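Local atomic coordinates of light harvesting complex 1 Protein W (Rhodopseudomonas palustris, PDB entry 6Z5S), a protein that probably interrupts the ring of light-harvesting subunits around the photosynthetic reaction centre, leaving a gap through which quinones may exchange, and lies against bacteriochlorophyll a and spirilloxanthin. Residues K30-A35 and W90-Q95; A39-G44 and V84-F89. All blocks are in the same frame, centred on the assembly; numbering follows the deposited sequence.

Contact 1: residues K30-A35 and W90-Q95. With CRT (spirilloxanthin), chain B.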
ATOM      1  N   LYS A  30     -16.197 -17.062  43.421  1.00 86.40           N
ATOM      2  CA  LYS A  30     -15.485 -17.697  42.318  1.00 86.40           C
ATOM      3  C   LYS A  30     -16.118 -19.025  41.912  1.00 86.40           C
ATOM      4  O   LYS A  30     -15.551 -19.763  41.103  1.00 86.40           O
ATOM      5  CB  LYS A  30     -13.995 -17.871  42.650  1.00 86.40           C
ATOM      6  CG  LYS A  30     -13.114 -18.248  41.476  1.00 86.40           C
ATOM      7  CD  LYS A  30     -13.429 -17.416  40.250  1.00 86.40           C
ATOM      8  CE  LYS A  30     -12.890 -16.010  40.367  1.00 86.40           C
ATOM      9  NZ  LYS A  30     -13.034 -15.277  39.079  1.00 86.40           N
ATOM     10  N   LEU A  31     -17.293 -19.347  42.448  1.00 84.02           N
ATOM     11  CA  LEU A  31     -18.079 -20.455  41.934  1.00 84.02           C
ATOM     12  C   LEU A  31     -19.009 -20.014  40.813  1.00 84.02           C
ATOM     13  O   LEU A  31     -19.662 -20.860  40.196  1.00 84.02           O
ATOM     14  CB  LEU A  31     -18.849 -21.127  43.080  1.00 84.02           C
ATOM     15  CG  LEU A  31     -19.464 -22.510  42.851  1.00 84.02           C
ATOM     16  CD1 LEU A  31     -19.350 -23.346  44.098  1.00 84.02           C
ATOM     17  CD2 LEU A  31     -20.922 -22.400  42.477  1.00 84.02           C
ATOM     18  N   TYR A  32     -19.057 -18.715  40.508  1.00 88.61           N
ATOM     19  CA  TYR A  32     -19.661 -18.282  39.253  1.00 88.61           C
ATOM     20  C   TYR A  32     -18.875 -18.822  38.065  1.00 88.61           C
ATOM     21  O   TYR A  32     -19.462 -19.341  37.108  1.00 88.61           O
ATOM     22  CB  TYR A  32     -19.744 -16.756  39.199  1.00 88.61           C
ATOM     23  CG  TYR A  32     -18.477 -16.071  38.748  1.00 88.61           C
ATOM     24  CD1 TYR A  32     -17.398 -15.934  39.608  1.00 88.61           C
ATOM     25  CD2 TYR A  32     -18.351 -15.576  37.459  1.00 88.61           C
ATOM     26  CE1 TYR A  32     -16.232 -15.314  39.201  1.00 88.61           C
ATOM     27  CE2 TYR A  32     -17.188 -14.957  37.042  1.00 88.61           C
ATOM     28  CZ  TYR A  32     -16.133 -14.828  37.919  1.00 88.61           C
ATOM     29  OH  TYR A  32     -14.973 -14.213  37.509  1.00 88.61           O
ATOM     30  N   CYS A  33     -17.545 -18.731  38.120  1.00 86.72           N
ATOM     31  CA  CYS A  33     -16.643 -19.301  37.127  1.00 86.72           C
ATOM     32  C   CYS A  33     -16.688 -20.815  37.123  1.00 86.72           C
ATOM     33  O   CYS A  33     -16.001 -21.450  36.320  1.00 86.72           O
ATOM     34  CB  CYS A  33     -15.218 -18.811  37.401  1.00 86.72           C
ATOM     35  SG  CYS A  33     -13.955 -19.297  36.216  1.00 86.72           S
ATOM     36  N   GLN A  34     -17.501 -21.394  37.989  1.00 79.05           N
ATOM     37  CA  GLN A  34     -17.591 -22.820  38.237  1.00 79.05           C
ATOM     38  C   GLN A  34     -18.996 -23.269  37.852  1.00 79.05           C
ATOM     39  O   GLN A  34     -19.732 -22.541  37.184  1.00 79.05           O
ATOM     40  CB  GLN A  34     -17.210 -23.113  39.690  1.00 79.05           C
ATOM     41  CG  GLN A  34     -15.796 -22.623  40.006  1.00 79.05           C
ATOM     42  CD  GLN A  34     -15.383 -22.800  41.452  1.00 79.05           C
ATOM     43  OE1 GLN A  34     -16.217 -22.836  42.350  1.00 79.05           O
ATOM     44  NE2 GLN A  34     -14.081 -22.909  41.680  1.00 79.05           N
ATOM     45  N   ALA A  35     -19.370 -24.480  38.256  1.00 81.74           N
ATOM     46  CA  ALA A  35     -20.611 -25.041  37.741  1.00 81.74           C
ATOM     47  C   ALA A  35     -21.820 -24.355  38.354  1.00 81.74           C
ATOM     48  O   ALA A  35     -22.699 -25.004  38.927  1.00 81.74           O
ATOM     49  CB  ALA A  35     -20.687 -26.541  38.006  1.00 81.74           C
ATOM     50  N   TRP A  90     -26.373 -14.346  35.975  1.00 94.15           N
ATOM     51  CA  TRP A  90     -25.443 -13.251  36.225  1.00 94.15           C
ATOM     52  C   TRP A  90     -25.872 -12.371  37.385  1.00 94.15           C
ATOM     53  O   TRP A  90     -25.039 -11.674  37.979  1.00 94.15           O
ATOM     54  CB  TRP A  90     -25.292 -12.408  34.962  1.00 94.15           C
ATOM     55  CG  TRP A  90     -24.184 -11.415  35.029  1.00 94.15           C
ATOM     56  CD1 TRP A  90     -24.245 -10.105  34.665  1.00 94.15           C
ATOM     57  CD2 TRP A  90     -22.841 -11.644  35.481  1.00 94.15           C
ATOM     58  NE1 TRP A  90     -23.029  -9.502  34.863  1.00 94.15           N
ATOM     59  CE2 TRP A  90     -22.150 -10.425  35.362  1.00 94.15           C
ATOM     60  CE3 TRP A  90     -22.158 -12.762  35.973  1.00 94.15           C
ATOM     61  CZ2 TRP A  90     -20.811 -10.291  35.719  1.00 94.15           C
ATOM     62  CZ3 TRP A  90     -20.831 -12.625  36.327  1.00 94.15           C
ATOM     63  CH2 TRP A  90     -20.171 -11.400  36.199  1.00 94.15           C
ATOM     64  N   PHE A  91     -27.151 -12.402  37.742  1.00 93.01           N
ATOM     65  CA  PHE A  91     -27.593 -11.695  38.928  1.00 93.01           C
ATOM     66  C   PHE A  91     -26.979 -12.257  40.205  1.00 93.01           C
ATOM     67  O   PHE A  91     -27.034 -11.587  41.237  1.00 93.01           O
ATOM     68  CB  PHE A  91     -29.111 -11.720  38.986  1.00 93.01           C
ATOM     69  CG  PHE A  91     -29.760 -10.790  38.014  1.00 93.01           C
ATOM     70  CD1 PHE A  91     -28.994 -10.040  37.140  1.00 93.01           C
ATOM     71  CD2 PHE A  91     -31.134 -10.651  37.978  1.00 93.01           C
ATOM     72  CE1 PHE A  91     -29.584  -9.178  36.246  1.00 93.01           C
ATOM     73  CE2 PHE A  91     -31.730  -9.787  37.086  1.00 93.01           C
ATOM     74  CZ  PHE A  91     -30.955  -9.050  36.218  1.00 93.01           C
ATOM     75  N   PHE A  92     -26.378 -13.448  40.159  1.00 95.54           N
ATOM     76  CA  PHE A  92     -25.570 -13.919  41.281  1.00 95.54           C
ATOM     77  C   PHE A  92     -24.461 -12.928  41.601  1.00 95.54           C
ATOM     78  O   PHE A  92     -24.414 -12.355  42.694  1.00 95.54           O
ATOM     79  CB  PHE A  92     -24.971 -15.290  40.968  1.00 95.54           C
ATOM     80  CG  PHE A  92     -23.756 -15.624  41.793  1.00 95.54           C
ATOM     81  CD1 PHE A  92     -23.884 -15.990  43.115  1.00 95.54           C
ATOM     82  CD2 PHE A  92     -22.491 -15.575  41.246  1.00 95.54           C
ATOM     83  CE1 PHE A  92     -22.779 -16.299  43.872  1.00 95.54           C
ATOM     84  CE2 PHE A  92     -21.382 -15.881  42.008  1.00 95.54           C
ATOM     85  CZ  PHE A  92     -21.529 -16.246  43.318  1.00 95.54           C
ATOM     86  N   ARG A  93     -23.547 -12.723  40.653  1.00 99.01           N
ATOM     87  CA  ARG A  93     -22.499 -11.734  40.857  1.00 99.01           C
ATOM     88  C   ARG A  93     -23.086 -10.335  40.973  1.00 99.01           C
ATOM     89  O   ARG A  93     -22.527  -9.485  41.673  1.00 99.01           O
ATOM     90  CB  ARG A  93     -21.471 -11.817  39.724  1.00 99.01           C
ATOM     91  CG  ARG A  93     -20.374 -10.754  39.755  1.00 99.01           C
ATOM     92  CD  ARG A  93     -19.441 -10.903  40.954  1.00 99.01           C
ATOM     93  NE  ARG A  93     -18.639 -12.123  40.907  1.00 99.01           N
ATOM     94  CZ  ARG A  93     -17.848 -12.531  41.894  1.00 99.01           C
ATOM     95  NH1 ARG A  93     -17.154 -13.653  41.775  1.00 99.01           N
ATOM     96  NH2 ARG A  93     -17.746 -11.812  43.003  1.00 99.01           N
ATOM     97  N   ARG A  94     -24.227 -10.088  40.328  1.00 99.06           N
ATOM     98  CA  ARG A  94     -24.892  -8.803  40.494  1.00 99.06           C
ATOM     99  C   ARG A  94     -25.524  -8.636  41.870  1.00 99.06           C
ATOM    100  O   ARG A  94     -26.077  -7.568  42.150  1.00 99.06           O
ATOM    101  CB  ARG A  94     -25.950  -8.620  39.410  1.00 99.06           C
ATOM    102  CG  ARG A  94     -25.370  -8.326  38.042  1.00 99.06           C
ATOM    103  CD  ARG A  94     -24.781  -6.932  37.983  1.00 99.06           C
ATOM    104  NE  ARG A  94     -23.691  -6.853  37.018  1.00 99.06           N
ATOM    105  CZ  ARG A  94     -23.175  -5.717  36.562  1.00 99.06           C
ATOM    106  NH1 ARG A  94     -23.655  -4.554  36.978  1.00 99.06           N
ATOM    107  NH2 ARG A  94     -22.180  -5.745  35.686  1.00 99.06           N
ATOM    108  N   GLN A  95     -25.475  -9.659  42.721  1.00101.03           N
ATOM    109  CA  GLN A  95     -25.845  -9.524  44.122  1.00101.03           C
ATOM    110  C   GLN A  95     -24.685  -9.090  45.004  1.00101.03           C
ATOM    111  O   GLN A  95     -24.907  -8.377  45.987  1.00101.03           O
ATOM    112  CB  GLN A  95     -26.387 -10.851  44.670  1.00101.03           C
ATOM    113  CG  GLN A  95     -27.729 -11.265  44.121  1.00101.03           C
ATOM    114  CD  GLN A  95     -28.828 -10.303  44.501  1.00101.03           C
ATOM    115  OE1 GLN A  95     -29.314  -9.536  43.670  1.00101.03           O
ATOM    116  NE2 GLN A  95     -29.234 -10.344  45.762  1.00101.03           N
TER
HETATM  117  C1M CRT B 103     -12.941 -21.901  45.400  1.00 47.93           C
HETATM  118  O1  CRT B 103     -13.760 -23.043  45.586  1.00 47.93           O
HETATM  119  C1  CRT B 103     -13.130 -24.337  45.621  1.00 47.93           C
HETATM  120  C2  CRT B 103     -12.392 -24.509  44.301  1.00 47.93           C
HETATM  121  C3  CRT B 103     -12.173 -24.365  46.803  1.00 47.93           C
HETATM  122  C4  CRT B 103     -14.195 -25.432  45.775  1.00 47.93           C
HETATM  123  C5  CRT B 103     -15.157 -25.576  44.638  1.00 47.93           C
HETATM  124  C6  CRT B 103     -15.219 -26.627  43.825  1.00 47.93           C
HETATM  125  C7  CRT B 103     -16.049 -26.787  42.702  1.00 47.93           C
HETATM  126  C8  CRT B 103     -17.177 -25.852  42.509  1.00 47.93           C
HETATM  127  C9  CRT B 103     -15.829 -27.777  41.737  1.00 47.93           C
HETATM  128  C10 CRT B 103     -16.517 -28.035  40.570  1.00 47.93           C
HETATM  129  C11 CRT B 103     -16.114 -28.956  39.626  1.00 47.93           C
HETATM  130  C12 CRT B 103     -16.765 -29.383  38.464  1.00 47.93           C
HETATM  131  C13 CRT B 103     -18.097 -28.833  38.162  1.00 47.93           C
HETATM  132  C14 CRT B 103     -16.207 -30.309  37.576  1.00 47.93           C
HETATM  133  C15 CRT B 103     -16.759 -30.880  36.447  1.00 47.93           C
HETATM  134  C16 CRT B 103     -16.093 -31.794  35.664  1.00 47.93           C
HETATM  135  C17 CRT B 103     -16.479 -32.416  34.474  1.00 47.93           C
HETATM  136  C18 CRT B 103     -17.874 -32.282  34.008  1.00 47.93           C
HETATM  137  C19 CRT B 103     -15.570 -33.138  33.698  1.00 47.93           C
HETATM  138  C20 CRT B 103     -15.710 -33.643  32.428  1.00 47.93           C
HETATM  139  C21 CRT B 103     -14.723 -34.162  31.608  1.00 47.93           C
HETATM  140  C22 CRT B 103     -14.786 -34.612  30.313  1.00 47.93           C
HETATM  141  C23 CRT B 103     -13.741 -34.955  29.452  1.00 47.93           C
HETATM  142  C24 CRT B 103     -12.358 -34.948  29.971  1.00 47.93           C
HETATM  143  C25 CRT B 103     -13.959 -35.286  28.114  1.00 47.93           C
HETATM  144  C26 CRT B 103     -13.053 -35.533  27.108  1.00 47.93           C
HETATM  145  C27 CRT B 103     -13.467 -35.738  25.816  1.00 47.93           C
HETATM  146  C28 CRT B 103     -12.733 -35.973  24.654  1.00 47.93           C
HETATM  147  C29 CRT B 103     -11.269 -36.143  24.739  1.00 47.93           C
HETATM  148  C30 CRT B 103     -13.365 -36.042  23.411  1.00 47.93           C
HETATM  149  C31 CRT B 103     -12.858 -36.200  22.146  1.00 47.93           C
HETATM  150  C32 CRT B 103     -13.742 -36.252  21.097  1.00 47.93           C
HETATM  151  C33 CRT B 103     -13.527 -36.357  19.726  1.00 47.93           C
HETATM  152  C34 CRT B 103     -12.145 -36.335  19.204  1.00 47.93           C
HETATM  153  C35 CRT B 103     -14.595 -36.487  18.836  1.00 47.93           C
HETATM  154  C36 CRT B 103     -14.580 -36.497  17.510  1.00 47.93           C
HETATM  155  C37 CRT B 103     -15.821 -36.566  16.682  1.00 47.93           C
HETATM  156  C38 CRT B 103     -16.099 -35.336  15.811  1.00 47.93           C
HETATM  157  C39 CRT B 103     -17.414 -35.506  15.066  1.00 47.93           C
HETATM  158  C40 CRT B 103     -16.094 -34.077  16.662  1.00 47.93           C
HETATM  159  O2  CRT B 103     -15.026 -35.216  14.863  1.00 47.93           O
HETATM  160  C2M CRT B 103     -15.093 -34.176  13.915  1.00 47.93           C

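Contact 2: residues A39-G44 and V84-F89. With BCL (bacteriochlorophyll a), chain C.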
ATOM      1  N   ALA A  39     -23.569 -24.663  34.568  1.00 79.92           N
ATOM      2  CA  ALA A  39     -24.768 -25.484  34.684  1.00 79.92           C
ATOM      3  C   ALA A  39     -26.020 -24.697  34.328  1.00 79.92           C
ATOM      4  O   ALA A  39     -26.972 -25.265  33.781  1.00 79.92           O
ATOM      5  CB  ALA A  39     -24.882 -26.055  36.093  1.00 79.92           C
ATOM      6  N   SER A  40     -26.038 -23.397  34.624  1.00 82.45           N
ATOM      7  CA  SER A  40     -27.145 -22.552  34.199  1.00 82.45           C
ATOM      8  C   SER A  40     -27.253 -22.470  32.686  1.00 82.45           C
ATOM      9  O   SER A  40     -28.319 -22.122  32.169  1.00 82.45           O
ATOM     10  CB  SER A  40     -26.989 -21.149  34.775  1.00 82.45           C
ATOM     11  OG  SER A  40     -28.009 -20.297  34.297  1.00 82.45           O
ATOM     12  N   MET A  41     -26.175 -22.775  31.970  1.00 77.75           N
ATOM     13  CA  MET A  41     -26.214 -22.743  30.516  1.00 77.75           C
ATOM     14  C   MET A  41     -26.788 -24.031  29.943  1.00 77.75           C
ATOM     15  O   MET A  41     -27.581 -23.993  28.997  1.00 77.75           O
ATOM     16  CB  MET A  41     -24.811 -22.503  29.969  1.00 77.75           C
ATOM     17  CG  MET A  41     -24.754 -22.287  28.475  1.00 77.75           C
ATOM     18  SD  MET A  41     -23.065 -22.035  27.909  1.00 77.75           S
ATOM     19  CE  MET A  41     -22.709 -20.437  28.627  1.00 77.75           C
ATOM     20  N   VAL A  42     -26.414 -25.175  30.508  1.00 75.35           N
ATOM     21  CA  VAL A  42     -26.755 -26.458  29.911  1.00 75.35           C
ATOM     22  C   VAL A  42     -28.001 -27.097  30.509  1.00 75.35           C
ATOM     23  O   VAL A  42     -28.556 -28.023  29.899  1.00 75.35           O
ATOM     24  CB  VAL A  42     -25.569 -27.436  30.009  1.00 75.35           C
ATOM     25  CG1 VAL A  42     -24.308 -26.775  29.488  1.00 75.35           C
ATOM     26  CG2 VAL A  42     -25.387 -27.903  31.436  1.00 75.35           C
ATOM     27  N   VAL A  43     -28.455 -26.648  31.680  1.00 78.42           N
ATOM     28  CA  VAL A  43     -29.685 -27.208  32.222  1.00 78.42           C
ATOM     29  C   VAL A  43     -30.892 -26.755  31.417  1.00 78.42           C
ATOM     30  O   VAL A  43     -31.949 -27.391  31.472  1.00 78.42           O
ATOM     31  CB  VAL A  43     -29.846 -26.834  33.705  1.00 78.42           C
ATOM     32  CG1 VAL A  43     -30.255 -25.380  33.842  1.00 78.42           C
ATOM     33  CG2 VAL A  43     -30.858 -27.748  34.373  1.00 78.42           C
ATOM     34  N   GLY A  44     -30.753 -25.684  30.648  1.00 78.02           N
ATOM     35  CA  GLY A  44     -31.856 -25.114  29.921  1.00 78.02           C
ATOM     36  C   GLY A  44     -32.410 -25.989  28.815  1.00 78.02           C
ATOM     37  O   GLY A  44     -33.611 -26.276  28.770  1.00 78.02           O
ATOM     38  N   VAL A  84     -30.392 -17.529  27.693  1.00 80.40           N
ATOM     39  CA  VAL A  84     -31.122 -16.913  28.795  1.00 80.40           C
ATOM     40  C   VAL A  84     -30.691 -17.477  30.138  1.00 80.40           C
ATOM     41  O   VAL A  84     -30.896 -16.830  31.169  1.00 80.40           O
ATOM     42  CB  VAL A  84     -32.645 -17.076  28.622  1.00 80.40           C
ATOM     43  CG1 VAL A  84     -33.100 -18.441  29.095  1.00 80.40           C
ATOM     44  CG2 VAL A  84     -33.381 -15.988  29.370  1.00 80.40           C
ATOM     45  N   GLY A  85     -30.101 -18.666  30.163  1.00 82.20           N
ATOM     46  CA  GLY A  85     -29.567 -19.210  31.389  1.00 82.20           C
ATOM     47  C   GLY A  85     -28.517 -18.317  32.025  1.00 82.20           C
ATOM     48  O   GLY A  85     -28.692 -17.813  33.141  1.00 82.20           O
ATOM     49  N   PRO A  86     -27.399 -18.107  31.324  1.00 84.16           N
ATOM     50  CA  PRO A  86     -26.298 -17.339  31.926  1.00 84.16           C
ATOM     51  C   PRO A  86     -26.658 -15.912  32.297  1.00 84.16           C
ATOM     52  O   PRO A  86     -26.177 -15.418  33.321  1.00 84.16           O
ATOM     53  CB  PRO A  86     -25.216 -17.381  30.841  1.00 84.16           C
ATOM     54  CG  PRO A  86     -25.519 -18.595  30.060  1.00 84.16           C
ATOM     55  CD  PRO A  86     -27.004 -18.708  30.039  1.00 84.16           C
ATOM     56  N   VAL A  87     -27.482 -15.224  31.504  1.00 83.42           N
ATOM     57  CA  VAL A  87     -27.770 -13.831  31.831  1.00 83.42           C
ATOM     58  C   VAL A  87     -28.664 -13.739  33.060  1.00 83.42           C
ATOM     59  O   VAL A  87     -28.524 -12.813  33.866  1.00 83.42           O
ATOM     60  CB  VAL A  87     -28.377 -13.096  30.622  1.00 83.42           C
ATOM     61  CG1 VAL A  87     -27.559 -13.383  29.381  1.00 83.42           C
ATOM     62  CG2 VAL A  87     -29.824 -13.479  30.410  1.00 83.42           C
ATOM     63  N   VAL A  88     -29.575 -14.692  33.243  1.00 85.15           N
ATOM     64  CA  VAL A  88     -30.363 -14.709  34.467  1.00 85.15           C
ATOM     65  C   VAL A  88     -29.480 -15.066  35.651  1.00 85.15           C
ATOM     66  O   VAL A  88     -29.617 -14.494  36.738  1.00 85.15           O
ATOM     67  CB  VAL A  88     -31.553 -15.673  34.334  1.00 85.15           C
ATOM     68  CG1 VAL A  88     -32.187 -15.914  35.686  1.00 85.15           C
ATOM     69  CG2 VAL A  88     -32.577 -15.109  33.376  1.00 85.15           C
ATOM     70  N   PHE A  89     -28.546 -16.001  35.462  1.00 88.35           N
ATOM     71  CA  PHE A  89     -27.651 -16.346  36.560  1.00 88.35           C
ATOM     72  C   PHE A  89     -26.763 -15.174  36.948  1.00 88.35           C
ATOM     73  O   PHE A  89     -26.435 -15.013  38.128  1.00 88.35           O
ATOM     74  CB  PHE A  89     -26.781 -17.544  36.202  1.00 88.35           C
ATOM     75  CG  PHE A  89     -25.559 -17.660  37.059  1.00 88.35           C
ATOM     76  CD1 PHE A  89     -25.642 -18.204  38.320  1.00 88.35           C
ATOM     77  CD2 PHE A  89     -24.335 -17.192  36.619  1.00 88.35           C
ATOM     78  CE1 PHE A  89     -24.534 -18.299  39.118  1.00 88.35           C
ATOM     79  CE2 PHE A  89     -23.222 -17.284  37.419  1.00 88.35           C
ATOM     80  CZ  PHE A  89     -23.322 -17.839  38.669  1.00 88.35           C
TER
HETATM   81 MG   BCL C 101     -28.137 -31.632  22.643  1.00 49.26          MG
HETATM   82  CHA BCL C 101     -25.778 -32.808  24.806  1.00 49.26           C
HETATM   83  CHB BCL C 101     -27.543 -28.520  23.765  1.00 49.26           C
HETATM   84  CHC BCL C 101     -30.225 -30.469  20.259  1.00 49.26           C
HETATM   85  CHD BCL C 101     -28.254 -34.774  21.099  1.00 49.26           C
HETATM   86  NA  BCL C 101     -27.061 -30.829  24.124  1.00 49.26           N
HETATM   87  C1A BCL C 101     -26.219 -31.406  24.899  1.00 49.26           C
HETATM   88  C2A BCL C 101     -25.661 -30.512  25.956  1.00 49.26           C
HETATM   89  C3A BCL C 101     -26.507 -29.285  25.813  1.00 49.26           C
HETATM   90  C4A BCL C 101     -27.098 -29.543  24.477  1.00 49.26           C
HETATM   91  CMA BCL C 101     -27.592 -29.230  26.869  1.00 49.26           C
HETATM   92  CAA BCL C 101     -24.223 -30.149  25.652  1.00 49.26           C
HETATM   93  CBA BCL C 101     -23.338 -30.368  26.867  1.00 49.26           C
HETATM   94  CGA BCL C 101     -22.248 -29.333  26.874  1.00 49.26           C
HETATM   95  O1A BCL C 101     -22.321 -28.351  26.164  1.00 49.26           O
HETATM   96  O2A BCL C 101     -21.088 -29.476  27.729  1.00 49.26           O
HETATM   97  NB  BCL C 101     -28.771 -29.771  22.071  1.00 49.26           N
HETATM   98  C1B BCL C 101     -28.472 -28.594  22.640  1.00 49.26           C
HETATM   99  C2B BCL C 101     -29.089 -27.384  22.050  1.00 49.26           C
HETATM  100  C3B BCL C 101     -29.896 -27.990  20.984  1.00 49.26           C
HETATM  101  C4B BCL C 101     -29.636 -29.440  21.109  1.00 49.26           C
HETATM  102  CMB BCL C 101     -28.893 -25.957  22.483  1.00 49.26           C
HETATM  103  CAB BCL C 101     -30.798 -27.349  19.986  1.00 49.26           C
HETATM  104  OBB BCL C 101     -31.739 -27.977  19.547  1.00 49.26           O
HETATM  105  CBB BCL C 101     -30.511 -25.955  19.528  1.00 49.26           C
HETATM  106  NC  BCL C 101     -29.065 -32.411  21.051  1.00 49.26           N
HETATM  107  C1C BCL C 101     -29.855 -31.738  20.202  1.00 49.26           C
HETATM  108  C2C BCL C 101     -30.362 -32.550  19.066  1.00 49.26           C
HETATM  109  C3C BCL C 101     -29.833 -33.904  19.413  1.00 49.26           C
HETATM  110  C4C BCL C 101     -29.011 -33.619  20.614  1.00 49.26           C
HETATM  111  CMC BCL C 101     -31.878 -32.558  19.076  1.00 49.26           C
HETATM  112  CAC BCL C 101     -28.904 -34.474  18.359  1.00 49.26           C
HETATM  113  CBC BCL C 101     -29.648 -34.972  17.146  1.00 49.26           C
HETATM  114  ND  BCL C 101     -27.241 -33.455  22.786  1.00 49.26           N
HETATM  115  C1D BCL C 101     -27.332 -34.656  22.207  1.00 49.26           C
HETATM  116  C2D BCL C 101     -26.420 -35.682  22.801  1.00 49.26           C
HETATM  117  C3D BCL C 101     -25.811 -34.869  23.850  1.00 49.26           C
HETATM  118  C4D BCL C 101     -26.339 -33.654  23.787  1.00 49.26           C
HETATM  119  CMD BCL C 101     -26.048 -37.118  22.590  1.00 49.26           C
HETATM  120  CAD BCL C 101     -24.835 -34.920  24.951  1.00 49.26           C
HETATM  121  OBD BCL C 101     -24.135 -35.927  25.299  1.00 49.26           O
HETATM  122  CBD BCL C 101     -24.773 -33.585  25.596  1.00 49.26           C
HETATM  123  CGD BCL C 101     -25.101 -33.734  27.042  1.00 49.26           C
HETATM  124  O1D BCL C 101     -26.124 -34.273  27.406  1.00 49.26           O
HETATM  125  O2D BCL C 101     -24.162 -33.268  28.036  1.00 49.26           O
HETATM  126  CED BCL C 101     -24.355 -33.613  29.400  1.00 49.26           C
HETATM  127  C1  BCL C 101     -20.505 -28.299  28.274  1.00 49.26           C
HETATM  128  C2  BCL C 101     -20.484 -28.444  29.772  1.00 49.26           C
HETATM  129  C3  BCL C 101     -20.011 -27.485  30.576  1.00 49.26           C
HETATM  130  C4  BCL C 101     -20.027 -27.719  32.058  1.00 49.26           C
HETATM  131  C5  BCL C 101     -19.491 -26.183  30.009  1.00 49.26           C
HETATM  132  C6  BCL C 101     -20.631 -25.185  29.825  1.00 49.26           C
HETATM  133  C7  BCL C 101     -20.215 -23.965  29.008  1.00 49.26           C
HETATM  134  C8  BCL C 101     -19.124 -23.151  29.698  1.00 49.26           C
HETATM  135  C9  BCL C 101     -19.714 -21.959  30.445  1.00 49.26           C
HETATM  136  C10 BCL C 101     -18.072 -22.732  28.670  1.00 49.26           C
HETATM  137  C11 BCL C 101     -17.866 -21.223  28.564  1.00 49.26           C
HETATM  138  C12 BCL C 101     -18.308 -20.700  27.200  1.00 49.26           C
HETATM  139  C13 BCL C 101     -17.109 -20.373  26.317  1.00 49.26           C
HETATM  140  C14 BCL C 101     -16.839 -18.875  26.300  1.00 49.26           C
HETATM  141  C15 BCL C 101     -17.347 -20.899  24.903  1.00 49.26           C
HETATM  142  C16 BCL C 101     -16.032 -21.211  24.195  1.00 49.26           C
HETATM  143  C17 BCL C 101     -16.260 -21.853  22.831  1.00 49.26           C
HETATM  144  C18 BCL C 101     -15.024 -21.708  21.950  1.00 49.26           C
HETATM  145  C19 BCL C 101     -15.400 -21.705  20.474  1.00 49.26           C
HETATM  146  C20 BCL C 101     -13.994 -22.795  22.237  1.00 49.26           C

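Contact 1: residues K30-A35 and W90-Q95
Y32 and R93 bring the two backbones nearest, with 7.3 Å between their CA atoms; residues 30-35 form an irregular loop, while 90-93 keep helical torsions. No hydrogen bond crosses the gap, and Y32 carries most of the contact. With CG between the backbone N and the carbonyl carbon (chi1 83°), the ring projects beside R93 and W90, while F92 CE2 packs 3.4 Å from Y32 CB at its base. R93 turns its guanidinium plane 87° from the ring and sets NH1 3.2 Å from Y32 CD1, while its NE lies above one face toward the rim. C33 CB lies over the centre of the opposite face. W90 runs alongside Y32, its CZ3 4.0 Å from Y32 CD2. The phenol suits this border, combining an apolar ring with a hydroxyl that accepts a bond from K30 NZ (2.7 Å to Y32 OH). An alanine here would probably leave the R93 guanidinium and the K30 ammonium without these partners and W90 without the Y32 ring. On its other side the loop lines spirilloxanthin with L31, Q34 and A35. It joins helices 10-24 and 37-57, the tail follows helix 67-89, and F92 touches A23 of helix 10-24.

Contact 2: residues A39-G44 and V84-F89
S40 and G85 meet where helices 37-57 and 67-89, both predicted to span the membrane, pack as an antiparallel pair. The axes of the two short segments approach to 7.5 Å, with their directions 141° apart. M41 and G85 come nearest in the backbone, 4.9 Å between CA atoms. Glycine suits this place because a CB on G85 would run into the carbonyl oxygen of S40; instead, G85 CA offers a C-H to S40 O at 3.3 Å. The serine answers with its own side chain: its OG, anti to the backbone N, gives a weak hydrogen bond to G85 O at 2.8 Å. S40 is small enough to fit here, and its OG also touches CB of F89, whose ring then leads away from helix 37-57.

Beside this hydrogen-bonded pair lies an apolar contact. M41 crosses P86 at about a right angle, and its CE rests 3.7 Å from P86 CG. The methionine is extended as far as SD and then bends (chi3 -69°), which directs the methyl to the proline. Flexible and apolar, it also reaches the bacteriochlorophyll tail, SD lying 3.6 Å from C7.

Further out, P86 shapes helix 67-89: its nitrogen has no bond to the preceding turn, and the helix kinks there. Helix 10-24 backs the pair, A19 touching S40 and L22 touching F89. The G85 carbonyl is held within its own helix as well, since F89 N donates to G85 O at 2.9 Å.

The segments of contact 1 adjoin the helices of contact 2: residues 30-35 lead into helix 37-57, and residues 90-95 follow helix 67-89. The two centres are 11 Å apart, and the contacts touch directly where F89 CZ packs 3.7 Å from Y32 CA. F89 also meets the ring of F92, their planes at about 20°, so aromatic side chains run from the helix pair into the terminal segment. The pigments divide between them. Spirilloxanthin lies by contact 1, its C8 3.2 Å from Q34 OE1 and its C13 3.5 Å from A35 CB. Bacteriochlorophyll a lies by contact 2, with its CMA methyl 3.4 Å from V42 O.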